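Purine nucleoside phosphorylase (Thermus thermophilus, PDB 6TK9) catalyses the phosphorolysis of purine nucleosides, probably inosine and guanosine, to the free purine base and ribose 1-phosphate. Local coordinates at residues A122-H128 with L227-T233; G181-M187 with A205-S211. All blocks are in the same frame, centred on the assembly; numbering follows the deposited sequence.

Interaction 1 (A122-H128 with L227-T233)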
loop_
_atom_site.group_PDB
_atom_site.type_symbol
_atom_site.label_atom_id
_atom_site.label_comp_id
_atom_site.label_asym_id
_atom_site.label_seq_id
_atom_site.Cartn_x
_atom_site.Cartn_y
_atom_site.Cartn_z
ATOM N N ALA A 122 -15.974 20.175 1.303
ATOM C CA ALA A 122 -16.645 20.954 0.234
ATOM C C ALA A 122 -16.660 22.436 0.636
ATOM O O ALA A 122 -16.962 22.732 1.830
ATOM C CB ALA A 122 -18.046 20.438 0.001
ATOM N N GLY A 123 -16.334 23.325 -0.311
ATOM C CA GLY A 123 -16.215 24.778 -0.088
ATOM C C GLY A 123 -14.800 25.219 0.286
ATOM O O GLY A 123 -14.527 26.437 0.194
ATOM N N GLY A 124 -13.918 24.301 0.698
ATOM C CA GLY A 124 -12.564 24.648 1.169
ATOM C C GLY A 124 -11.622 24.939 0.020
ATOM O O GLY A 124 -11.992 24.727 -1.125
ATOM N N ILE A 125 -10.419 25.395 0.335
ATOM C CA ILE A 125 -9.377 25.771 -0.659
ATOM C C ILE A 125 -8.101 24.967 -0.348
ATOM O O ILE A 125 -7.694 24.890 0.847
ATOM C CB ILE A 125 -9.151 27.292 -0.605
ATOM C CG1 ILE A 125 -10.425 28.075 -0.928
ATOM C CG2 ILE A 125 -7.999 27.694 -1.499
ATOM C CD1 ILE A 125 -10.264 29.575 -0.810
ATOM N N MET A 126 -7.506 24.369 -1.384
ATOM C CA MET A 126 -6.309 23.504 -1.264
ATOM C C MET A 126 -5.194 24.180 -2.042
ATOM O O MET A 126 -5.354 24.347 -3.250
ATOM C CB MET A 126 -6.525 22.084 -1.806
ATOM C CG MET A 126 -5.331 21.154 -1.554
ATOM S SD MET A 126 -5.385 19.591 -2.496
ATOM C CE MET A 126 -4.464 20.034 -3.963
ATOM N N LEU A 127 -4.148 24.583 -1.333
ATOM C CA LEU A 127 -2.841 24.940 -1.916
ATOM C C LEU A 127 -2.212 23.667 -2.485
ATOM O O LEU A 127 -2.216 22.646 -1.788
ATOM C CB LEU A 127 -1.989 25.530 -0.792
ATOM C CG LEU A 127 -0.551 25.878 -1.149
ATOM C CD1 LEU A 127 -0.517 26.960 -2.207
ATOM C CD2 LEU A 127 0.210 26.311 0.096
ATOM N N HIS A 128 -1.708 23.718 -3.712
ATOM C CA HIS A 128 -0.993 22.590 -4.358
ATOM C C HIS A 128 0.427 22.538 -3.792
ATOM O O HIS A 128 1.122 23.572 -3.867
ATOM C CB HIS A 128 -0.966 22.765 -5.876
ATOM C CG HIS A 128 -2.288 22.605 -6.545
ATOM N ND1 HIS A 128 -2.387 22.329 -7.889
ATOM C CD2 HIS A 128 -3.555 22.681 -6.068
ATOM C CE1 HIS A 128 -3.666 22.242 -8.214
ATOM N NE2 HIS A 128 -4.409 22.449 -7.110
ATOM N N LEU A 227 2.035 28.813 -8.679
ATOM C CA LEU A 227 1.227 28.569 -7.458
ATOM C C LEU A 227 -0.096 27.964 -7.927
ATOM O O LEU A 227 -0.690 28.522 -8.873
ATOM C CB LEU A 227 1.028 29.898 -6.718
ATOM C CG LEU A 227 0.399 29.808 -5.331
ATOM C CD1 LEU A 227 0.488 31.142 -4.623
ATOM C CD2 LEU A 227 -1.048 29.378 -5.414
ATOM N N GLY A 228 -0.503 26.849 -7.314
ATOM C CA GLY A 228 -1.708 26.089 -7.686
ATOM C C GLY A 228 -2.742 26.152 -6.579
ATOM O O GLY A 228 -2.390 25.875 -5.425
ATOM N N LEU A 229 -3.976 26.519 -6.906
ATOM C CA LEU A 229 -5.080 26.550 -5.934
ATOM C C LEU A 229 -6.273 25.877 -6.590
ATOM O O LEU A 229 -6.560 26.153 -7.769
ATOM C CB LEU A 229 -5.441 27.976 -5.506
ATOM C CG LEU A 229 -4.303 28.848 -4.977
ATOM C CD1 LEU A 229 -4.819 30.263 -4.744
ATOM C CD2 LEU A 229 -3.693 28.284 -3.695
ATOM N N SER A 230 -6.920 25.009 -5.823
ATOM C CA SER A 230 -8.198 24.388 -6.188
ATOM C C SER A 230 -9.211 24.777 -5.115
ATOM O O SER A 230 -8.823 24.941 -3.930
ATOM C CB SER A 230 -8.031 22.916 -6.348
ATOM O OG SER A 230 -7.107 22.667 -7.395
ATOM N N THR A 231 -10.417 25.074 -5.578
ATOM C CA THR A 231 -11.658 25.067 -4.791
ATOM C C THR A 231 -12.055 23.599 -4.690
ATOM O O THR A 231 -12.266 22.974 -5.737
ATOM C CB THR A 231 -12.730 25.939 -5.454
ATOM O OG1 THR A 231 -12.302 27.308 -5.419
ATOM C CG2 THR A 231 -14.072 25.759 -4.777
ATOM N N ILE A 232 -12.081 23.054 -3.482
ATOM C CA ILE A 232 -12.584 21.679 -3.256
ATOM C C ILE A 232 -14.116 21.758 -3.330
ATOM O O ILE A 232 -14.757 21.916 -2.295
ATOM C CB ILE A 232 -12.039 21.121 -1.933
ATOM C CG1 ILE A 232 -10.509 21.152 -1.907
ATOM C CG2 ILE A 232 -12.586 19.724 -1.674
ATOM C CD1 ILE A 232 -9.866 20.305 -2.959
ATOM N N THR A 233 -14.656 21.692 -4.546
ATOM C CA THR A 233 -16.088 21.897 -4.876
ATOM C C THR A 233 -16.939 20.747 -4.329
ATOM O O THR A 233 -18.123 20.978 -4.010
ATOM C CB THR A 233 -16.251 22.043 -6.392
ATOM O OG1 THR A 233 -15.620 20.905 -6.984
ATOM C CG2 THR A 233 -15.653 23.327 -6.925
#
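Leu227, within strand 225-235, has its CD2 4.1 Å from Leu127 CD1. Gly228 O accepts a 2.8 Å hydrogen bond from His128 N. Gly228 CA sits over the face of the His128 ring in a CH-pi contact, 4.0 Å from the centroid. A side chain here would clash with that ring. Leu229 pairs with Leu127 at a non-hydrogen-bonded position, with Leu229 CD2 3.7 Å from Leu127 CD1. These two share a face with Ile125 and Thr231; helix 257-270 packs on Ile125, Leu229 and Thr231, and helix 161-173 on Leu127. Ser230 has a regular two-bond pairing with Met126: Met126 N to Ser230 O is 2.9 Å and Ser230 N to Met126 O is 3.1 Å. On the Met126 face, Ser230 OG and His128 NE2 are hydrogen-bonded at 2.7 Å; Ser230 OG also bonds Ser111, while His128 ND1 bonds Tyr159. Thr231 stands opposite Ile125. Ile232 puts CD1 4.0 Å from Met126 CB. Its N bonds Gly124 O and its O takes Gly123 N, both at 2.9 Å. Ile232 also centres an inverse gamma turn, and Thr233 CB points away. The pair is an antiparallel beta ladder within the central mixed sheet of the phosphorylase superfamily fold.

Interaction 2 (G181-M187 with A205-S211). With PO4 (phosphate ion), chain G.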
loop_
_atom_site.group_PDB
_atom_site.type_symbol
_atom_site.label_atom_id
_atom_site.label_comp_id
_atom_site.label_asym_id
_atom_site.label_seq_id
_atom_site.Cartn_x
_atom_site.Cartn_y
_atom_site.Cartn_z
ATOM N N GLY A 181 -2.095 19.826 -0.328
ATOM C CA GLY A 181 -1.861 18.448 -0.782
ATOM C C GLY A 181 -1.454 18.318 -2.231
ATOM O O GLY A 181 -1.058 19.332 -2.874
ATOM N N VAL A 182 -1.546 17.071 -2.698
ATOM C CA VAL A 182 -1.075 16.591 -4.023
ATOM C C VAL A 182 -2.267 16.579 -4.954
ATOM O O VAL A 182 -3.280 15.940 -4.563
ATOM C CB VAL A 182 -0.474 15.182 -3.908
ATOM C CG1 VAL A 182 0.010 14.657 -5.254
ATOM C CG2 VAL A 182 0.629 15.154 -2.871
ATOM N N TYR A 183 -2.116 17.219 -6.119
ATOM C CA TYR A 183 -3.155 17.278 -7.187
ATOM C C TYR A 183 -2.913 16.166 -8.209
ATOM O O TYR A 183 -1.831 16.166 -8.799
ATOM C CB TYR A 183 -3.158 18.645 -7.885
ATOM C CG TYR A 183 -4.213 18.826 -8.953
ATOM C CD1 TYR A 183 -3.964 18.467 -10.262
ATOM C CD2 TYR A 183 -5.442 19.403 -8.672
ATOM C CE1 TYR A 183 -4.898 18.670 -11.261
ATOM C CE2 TYR A 183 -6.395 19.604 -9.661
ATOM C CZ TYR A 183 -6.124 19.235 -10.967
ATOM O OH TYR A 183 -7.057 19.398 -11.965
ATOM N N ALA A 184 -3.896 15.289 -8.428
ATOM C CA ALA A 184 -3.885 14.231 -9.472
ATOM C C ALA A 184 -4.696 14.675 -10.698
ATOM O O ALA A 184 -5.950 14.918 -10.583
ATOM C CB ALA A 184 -4.438 12.943 -8.909
ATOM N N TRP A 185 -4.014 14.748 -11.837
ATOM C CA TRP A 185 -4.591 14.933 -13.197
ATOM C C TRP A 185 -5.225 13.627 -13.676
ATOM O O TRP A 185 -4.494 12.745 -14.087
ATOM C CB TRP A 185 -3.499 15.417 -14.172
ATOM C CG TRP A 185 -3.945 15.647 -15.581
ATOM C CD1 TRP A 185 -5.219 15.849 -16.021
ATOM C CD2 TRP A 185 -3.101 15.792 -16.727
ATOM N NE1 TRP A 185 -5.226 16.069 -17.369
ATOM C CE2 TRP A 185 -3.946 16.037 -17.830
ATOM C CE3 TRP A 185 -1.724 15.703 -16.937
ATOM C CZ2 TRP A 185 -3.463 16.184 -19.121
ATOM C CZ3 TRP A 185 -1.242 15.838 -18.213
ATOM C CH2 TRP A 185 -2.101 16.083 -19.287
ATOM N N PHE A 186 -6.545 13.518 -13.587
ATOM C CA PHE A 186 -7.374 12.415 -14.140
ATOM C C PHE A 186 -7.888 12.889 -15.491
ATOM O O PHE A 186 -8.362 14.023 -15.548
ATOM C CB PHE A 186 -8.528 12.095 -13.188
ATOM C CG PHE A 186 -9.390 10.933 -13.600
ATOM C CD1 PHE A 186 -8.939 9.628 -13.453
ATOM C CD2 PHE A 186 -10.653 11.138 -14.125
ATOM C CE1 PHE A 186 -9.736 8.553 -13.814
ATOM C CE2 PHE A 186 -11.443 10.059 -14.498
ATOM C CZ PHE A 186 -10.991 8.763 -14.328
ATOM N N MET A 187 -7.779 12.078 -16.543
ATOM C CA MET A 187 -7.946 12.577 -17.933
ATOM C C MET A 187 -9.400 13.006 -18.156
ATOM O O MET A 187 -9.612 13.987 -18.873
ATOM C CB MET A 187 -7.548 11.535 -18.976
ATOM C CG MET A 187 -8.448 10.329 -19.022
ATOM S SD MET A 187 -7.776 9.162 -20.194
ATOM C CE MET A 187 -7.931 10.100 -21.713
ATOM N N ALA A 205 -2.596 10.985 -3.669
ATOM C CA ALA A 205 -3.359 12.159 -4.148
ATOM C C ALA A 205 -4.297 12.631 -3.036
ATOM O O ALA A 205 -4.871 11.766 -2.339
ATOM C CB ALA A 205 -4.126 11.830 -5.408
ATOM N N ASP A 206 -4.435 13.954 -2.895
ATOM C CA ASP A 206 -5.345 14.626 -1.936
ATOM C C ASP A 206 -6.519 15.273 -2.694
ATOM O O ASP A 206 -7.623 15.382 -2.102
ATOM C CB ASP A 206 -4.550 15.618 -1.087
ATOM C CG ASP A 206 -3.476 14.952 -0.245
ATOM O OD1 ASP A 206 -3.853 14.139 0.646
ATOM O OD2 ASP A 206 -2.274 15.254 -0.482
ATOM N N ALA A 207 -6.312 15.682 -3.954
ATOM C CA ALA A 207 -7.363 16.242 -4.835
ATOM C C ALA A 207 -7.279 15.621 -6.231
ATOM O O ALA A 207 -6.171 15.239 -6.663
ATOM C CB ALA A 207 -7.233 17.734 -4.912
ATOM N N ILE A 208 -8.423 15.551 -6.904
ATOM C CA ILE A 208 -8.573 14.979 -8.266
ATOM C C ILE A 208 -9.239 16.043 -9.131
ATOM O O ILE A 208 -10.256 16.596 -8.690
ATOM C CB ILE A 208 -9.401 13.679 -8.263
ATOM C CG1 ILE A 208 -9.424 13.051 -9.656
ATOM C CG2 ILE A 208 -10.815 13.922 -7.751
ATOM C CD1 ILE A 208 -10.437 11.942 -9.826
ATOM N N GLY A 209 -8.676 16.318 -10.307
ATOM C CA GLY A 209 -9.316 17.139 -11.352
ATOM C C GLY A 209 -8.715 16.858 -12.710
ATOM O O GLY A 209 -7.820 15.997 -12.812
ATOM N N MET A 210 -9.141 17.606 -13.717
ATOM C CA MET A 210 -8.877 17.269 -15.130
ATOM C C MET A 210 -8.056 18.359 -15.826
ATOM O O MET A 210 -8.134 18.414 -17.044
ATOM C CB MET A 210 -10.228 17.084 -15.817
ATOM C CG MET A 210 -11.101 16.071 -15.125
ATOM S SD MET A 210 -12.657 15.869 -16.000
ATOM C CE MET A 210 -13.428 14.584 -15.028
ATOM N N SER A 211 -7.254 19.148 -15.104
ATOM C CA SER A 211 -6.496 20.306 -15.655
ATOM C C SER A 211 -5.147 20.497 -14.947
ATOM O O SER A 211 -4.822 19.673 -14.106
ATOM C CB SER A 211 -7.328 21.528 -15.473
ATOM O OG SER A 211 -7.303 21.936 -14.109
HETATM P P PO4 G . -10.954 23.158 -14.085
HETATM O O1 PO4 G . -10.611 23.711 -15.477
HETATM O O2 PO4 G . -12.197 22.276 -14.167
HETATM O O3 PO4 G . -11.227 24.284 -13.107
HETATM O O4 PO4 G . -9.751 22.369 -13.577
#
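This contact is a parallel strand pairing within a beta-alpha-beta unit. Strands 179-185 and 207-209 lie side by side, and helix 194-202 comes between them in the chain. The axes of their short segments approach to 4.8 Å at 26°. The ladder begins at Val182, whose O accepts both Asp206 N at 2.8 Å and Ala207 N at 3.1 Å. Asp206 OD2 bonds back to Val182 N at 3.0 Å, while Asp206 OD1 is held by Asn117. Gly181 leaves room for the Asp206 side chain, since a CB there would clash with Asp206 CB. Ala184 pairs with Ile208 in the parallel pattern, bonding the residues before and after it: Ala184 N to Ala207 O is 2.9 Å and Ala184 O to Gly209 N is 3.1 Å. Phe186 N to Gly209 O, at 2.9 Å, extends the bonding. Ala184 CB, on the face of Ile208, meets Ala205 CB of the preceding loop at 3.7 Å. Phe186 CB is 3.8 Å from Ile208 CG1. Tyr183 lies on the other face and reaches forward along the second segment. Gly209 makes way for it, because a CB would run into the tyrosine hydroxyl. Tyr183 OH donates to Ser211 O at 3.1 Å. Met210 and Met187 also pack against a second subunit. Ser211 OG donates to phosphate O4 at 2.5 Å; Ser29, Arg80 and His82 side chains and Ala112 N also hydrogen-bond the ion. The pairing and the Tyr183 bond thus lead to a phosphate, probably from the crystallisation liquor, at a site consistent with phosphate binding in a phosphorolytic enzyme.

Overall arrangement
Interactions 1 and 2 belong to one mixed sheet, with their centres about 11 Å apart. Strands 124-133 and 179-185 are parallel neighbours and join the two directly. Leu127 O and Gly181 N, 3.2 Å apart, probably form a hydrogen bond. Side chains meet too: His128 CE1 is 3.4 Å from Tyr183 CD2, and Met126 SD is 3.6 Å from Ala207 CB. Along the chain, 181-187 and 205-211 are nested inside the loop closed by 122-128 and 227-233. Strand 106-115 pairs with both 207-209 and 225-235. The phosphate site at interaction 2 is therefore built on the same sheet that interaction 1 ties together.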